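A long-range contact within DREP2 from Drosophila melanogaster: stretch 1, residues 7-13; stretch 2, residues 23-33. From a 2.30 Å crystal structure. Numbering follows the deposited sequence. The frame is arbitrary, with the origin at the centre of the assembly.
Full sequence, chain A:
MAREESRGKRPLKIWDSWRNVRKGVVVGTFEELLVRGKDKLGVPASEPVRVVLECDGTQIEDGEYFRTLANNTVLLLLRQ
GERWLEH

Stretch 1, residues 7-13: RGKRPLK
Stretch 2 (23-33) KGVVVGTFEEL

Leu-12 forms the apolar centre of the contact. Its side chain, with chi1 at -63° (m) and chi2 at 173° (t), lies on the same sheet face as those of Arg-10, Val-25 and Val-27. Leu-12 CB is 4.1 Å from Val-25 CG2, Leu-12 CD1 is 3.9 Å from Val-27 CG2, and Leu-12 CD1 is 4.4 Å from Leu-33 CD1, the last of these a looser contact that brings the helix beginning at Phe-30 against the sheet. Both valines are m; Leu-33 is t, p.

The backbone pairing places these side chains on one face. Strands 10-13 and 23-27 are extended and antiparallel, their directions 148° apart and their axes 4.6 Å apart at closest approach. Leu-12 and Val-25 form a hydrogen-bonded pair (CA to CA 5.5 Å): Leu-12 N to Val-25 O and Val-25 N to Leu-12 O are each 2.9 Å. Arg-10 and Val-27 repeat the pattern (CA to CA 5.4 Å), with Arg-10 N to Val-27 O and Val-27 N to Arg-10 O also 2.9 Å. Between them, Pro-11 faces Val-26 in a non-hydrogen-bonded pair, CA to CA 4.3 Å. Proline has no amide hydrogen, so this position suits it; the pair is approached instead by CA-H...O contacts, as is usual for such pairs, Pro-11 CA to Val-25 O and Val-26 CA to Arg-10 O both at 3.3 Å. Lys-13 pairs likewise with Gly-24, CA to CA 4.6 Å.

Before the strand, Gly-8 has phi/psi 79°/-144°, and its O approaches Gly-28 CA at 3.4 Å. Lys-9 (m, m, t, t) packs CB 3.7 Å from Val-26 CG1 and carries its ammonium to the polar edge, where Lys-9 NZ forms a salt bridge with Glu-32 OE2 at 3.1 Å and a weak hydrogen bond to Glu-32 OE1 at 3.2 Å. Glu-32 is t, t, chi3 -36°; its backbone N donates to the N-cap Thr-29 OG1 at 3.1 Å.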

# COMPACT_ATOMS: atom_id res chain seq x y z
N ARG A 7 -14.03 -2.69 -9.88
CA ARG A 7 -15.13 -3.57 -9.52
C ARG A 7 -14.69 -4.80 -8.71
O ARG A 7 -14.13 -5.76 -9.23
CB ARG A 7 -15.90 -3.98 -10.78
CG ARG A 7 -15.05 -4.64 -11.85
CD ARG A 7 -15.85 -4.99 -13.09
NE ARG A 7 -16.89 -5.98 -12.82
CZ ARG A 7 -17.73 -6.47 -13.74
NH1 ARG A 7 -17.64 -6.09 -15.00
NH2 ARG A 7 -18.64 -7.37 -13.38
N GLY A 8 -14.93 -4.73 -7.41
CA GLY A 8 -14.67 -5.80 -6.47
C GLY A 8 -13.23 -6.00 -6.03
O GLY A 8 -12.47 -5.03 -5.93
N LYS A 9 -12.82 -7.25 -5.85
CA LYS A 9 -11.47 -7.52 -5.38
C LYS A 9 -10.48 -7.36 -6.52
O LYS A 9 -10.73 -7.83 -7.63
CB LYS A 9 -11.39 -8.94 -4.80
CG LYS A 9 -12.41 -9.27 -3.70
CD LYS A 9 -12.11 -8.64 -2.35
CE LYS A 9 -13.22 -9.02 -1.37
NZ LYS A 9 -12.92 -8.67 0.05
N ARG A 10 -9.34 -6.74 -6.25
CA ARG A 10 -8.36 -6.50 -7.31
C ARG A 10 -6.96 -6.79 -6.75
O ARG A 10 -6.73 -6.58 -5.56
CB ARG A 10 -8.46 -5.04 -7.82
CG ARG A 10 -7.97 -4.01 -6.80
CD ARG A 10 -8.37 -2.58 -7.12
NE ARG A 10 -9.82 -2.38 -6.99
CZ ARG A 10 -10.48 -1.33 -7.47
NH1 ARG A 10 -9.82 -0.37 -8.09
NH2 ARG A 10 -11.79 -1.23 -7.30
N PRO A 11 -6.03 -7.23 -7.60
CA PRO A 11 -4.65 -7.45 -7.14
C PRO A 11 -3.92 -6.13 -7.08
O PRO A 11 -4.16 -5.29 -7.94
CB PRO A 11 -4.05 -8.35 -8.22
CG PRO A 11 -4.86 -8.04 -9.46
CD PRO A 11 -6.24 -7.67 -8.99
N LEU A 12 -3.09 -5.94 -6.05
CA LEU A 12 -2.22 -4.77 -5.92
C LEU A 12 -0.90 -5.28 -5.36
O LEU A 12 -0.89 -6.35 -4.71
CB LEU A 12 -2.84 -3.71 -5.00
CG LEU A 12 -4.16 -3.08 -5.47
CD1 LEU A 12 -4.76 -2.17 -4.40
CD2 LEU A 12 -3.99 -2.36 -6.80
N LYS A 13 0.20 -4.56 -5.59
CA LYS A 13 1.50 -4.95 -5.04
C LYS A 13 1.89 -4.02 -3.88
O LYS A 13 1.84 -2.79 -4.01
CB LYS A 13 2.58 -4.95 -6.13
CG LYS A 13 2.40 -6.06 -7.22
CD LYS A 13 3.33 -5.80 -8.44
CE LYS A 13 3.23 -6.90 -9.53
NZ LYS A 13 4.08 -6.62 -10.75
N LYS A 23 5.17 -7.89 -1.62
CA LYS A 23 4.04 -8.78 -1.41
C LYS A 23 2.90 -8.49 -2.38
O LYS A 23 2.79 -7.40 -2.92
CB LYS A 23 3.51 -8.64 0.02
CG LYS A 23 4.54 -8.94 1.11
CD LYS A 23 4.81 -10.41 1.20
CE LYS A 23 5.75 -10.74 2.32
NZ LYS A 23 5.53 -12.11 2.78
N GLY A 24 2.01 -9.46 -2.57
CA GLY A 24 0.88 -9.25 -3.44
C GLY A 24 -0.35 -9.39 -2.58
O GLY A 24 -0.42 -10.28 -1.73
N VAL A 25 -1.32 -8.51 -2.79
CA VAL A 25 -2.55 -8.58 -2.02
C VAL A 25 -3.69 -8.48 -2.98
O VAL A 25 -3.54 -7.96 -4.09
CB VAL A 25 -2.66 -7.44 -0.97
CG1 VAL A 25 -1.54 -7.53 0.06
CG2 VAL A 25 -2.69 -6.06 -1.66
N VAL A 26 -4.85 -8.94 -2.53
CA VAL A 26 -6.06 -8.84 -3.32
C VAL A 26 -7.13 -8.24 -2.45
O VAL A 26 -7.53 -8.85 -1.46
CB VAL A 26 -6.52 -10.21 -3.85
CG1 VAL A 26 -7.81 -10.04 -4.67
CG2 VAL A 26 -5.43 -10.84 -4.69
N VAL A 27 -7.60 -7.04 -2.81
CA VAL A 27 -8.46 -6.26 -1.92
C VAL A 27 -9.53 -5.48 -2.70
O VAL A 27 -9.33 -5.11 -3.86
CB VAL A 27 -7.65 -5.25 -1.06
CG1 VAL A 27 -6.70 -5.99 -0.09
CG2 VAL A 27 -6.87 -4.31 -1.96
N GLY A 28 -10.66 -5.23 -2.03
CA GLY A 28 -11.76 -4.49 -2.63
C GLY A 28 -11.84 -3.02 -2.24
O GLY A 28 -12.44 -2.23 -2.97
N THR A 29 -11.28 -2.67 -1.09
CA THR A 29 -11.40 -1.31 -0.54
C THR A 29 -10.08 -0.78 0.03
O THR A 29 -9.17 -1.55 0.38
CB THR A 29 -12.44 -1.24 0.63
OG1 THR A 29 -11.95 -2.02 1.72
CG2 THR A 29 -13.83 -1.78 0.23
N PHE A 30 -10.00 0.54 0.16
CA PHE A 30 -8.82 1.17 0.75
C PHE A 30 -8.56 0.69 2.18
O PHE A 30 -7.42 0.42 2.56
CB PHE A 30 -8.95 2.69 0.71
CG PHE A 30 -7.84 3.40 1.42
CD1 PHE A 30 -6.56 3.43 0.90
CD2 PHE A 30 -8.09 4.03 2.63
CE1 PHE A 30 -5.55 4.06 1.57
CE2 PHE A 30 -7.08 4.67 3.31
CZ PHE A 30 -5.81 4.69 2.79
N GLU A 31 -9.63 0.46 2.93
CA GLU A 31 -9.48 0.09 4.33
C GLU A 31 -8.90 -1.33 4.40
O GLU A 31 -7.98 -1.63 5.19
CB GLU A 31 -10.84 0.16 5.03
CG GLU A 31 -11.48 1.58 5.19
CD GLU A 31 -11.96 2.25 3.89
OE1 GLU A 31 -12.53 1.57 2.99
OE2 GLU A 31 -11.78 3.48 3.77
N GLU A 32 -9.37 -2.16 3.48
CA GLU A 32 -8.87 -3.52 3.33
C GLU A 32 -7.44 -3.48 2.79
O GLU A 32 -6.61 -4.33 3.14
CB GLU A 32 -9.83 -4.31 2.43
CG GLU A 32 -9.62 -5.81 2.35
CD GLU A 32 -10.58 -6.46 1.36
OE1 GLU A 32 -11.74 -5.99 1.28
OE2 GLU A 32 -10.17 -7.39 0.64
N LEU A 33 -7.13 -2.49 1.95
CA LEU A 33 -5.75 -2.32 1.52
C LEU A 33 -4.84 -2.13 2.73
O LEU A 33 -3.81 -2.80 2.82
CB LEU A 33 -5.60 -1.14 0.55
CG LEU A 33 -4.14 -0.73 0.29
CD1 LEU A 33 -3.34 -1.89 -0.28
CD2 LEU A 33 -4.11 0.41 -0.70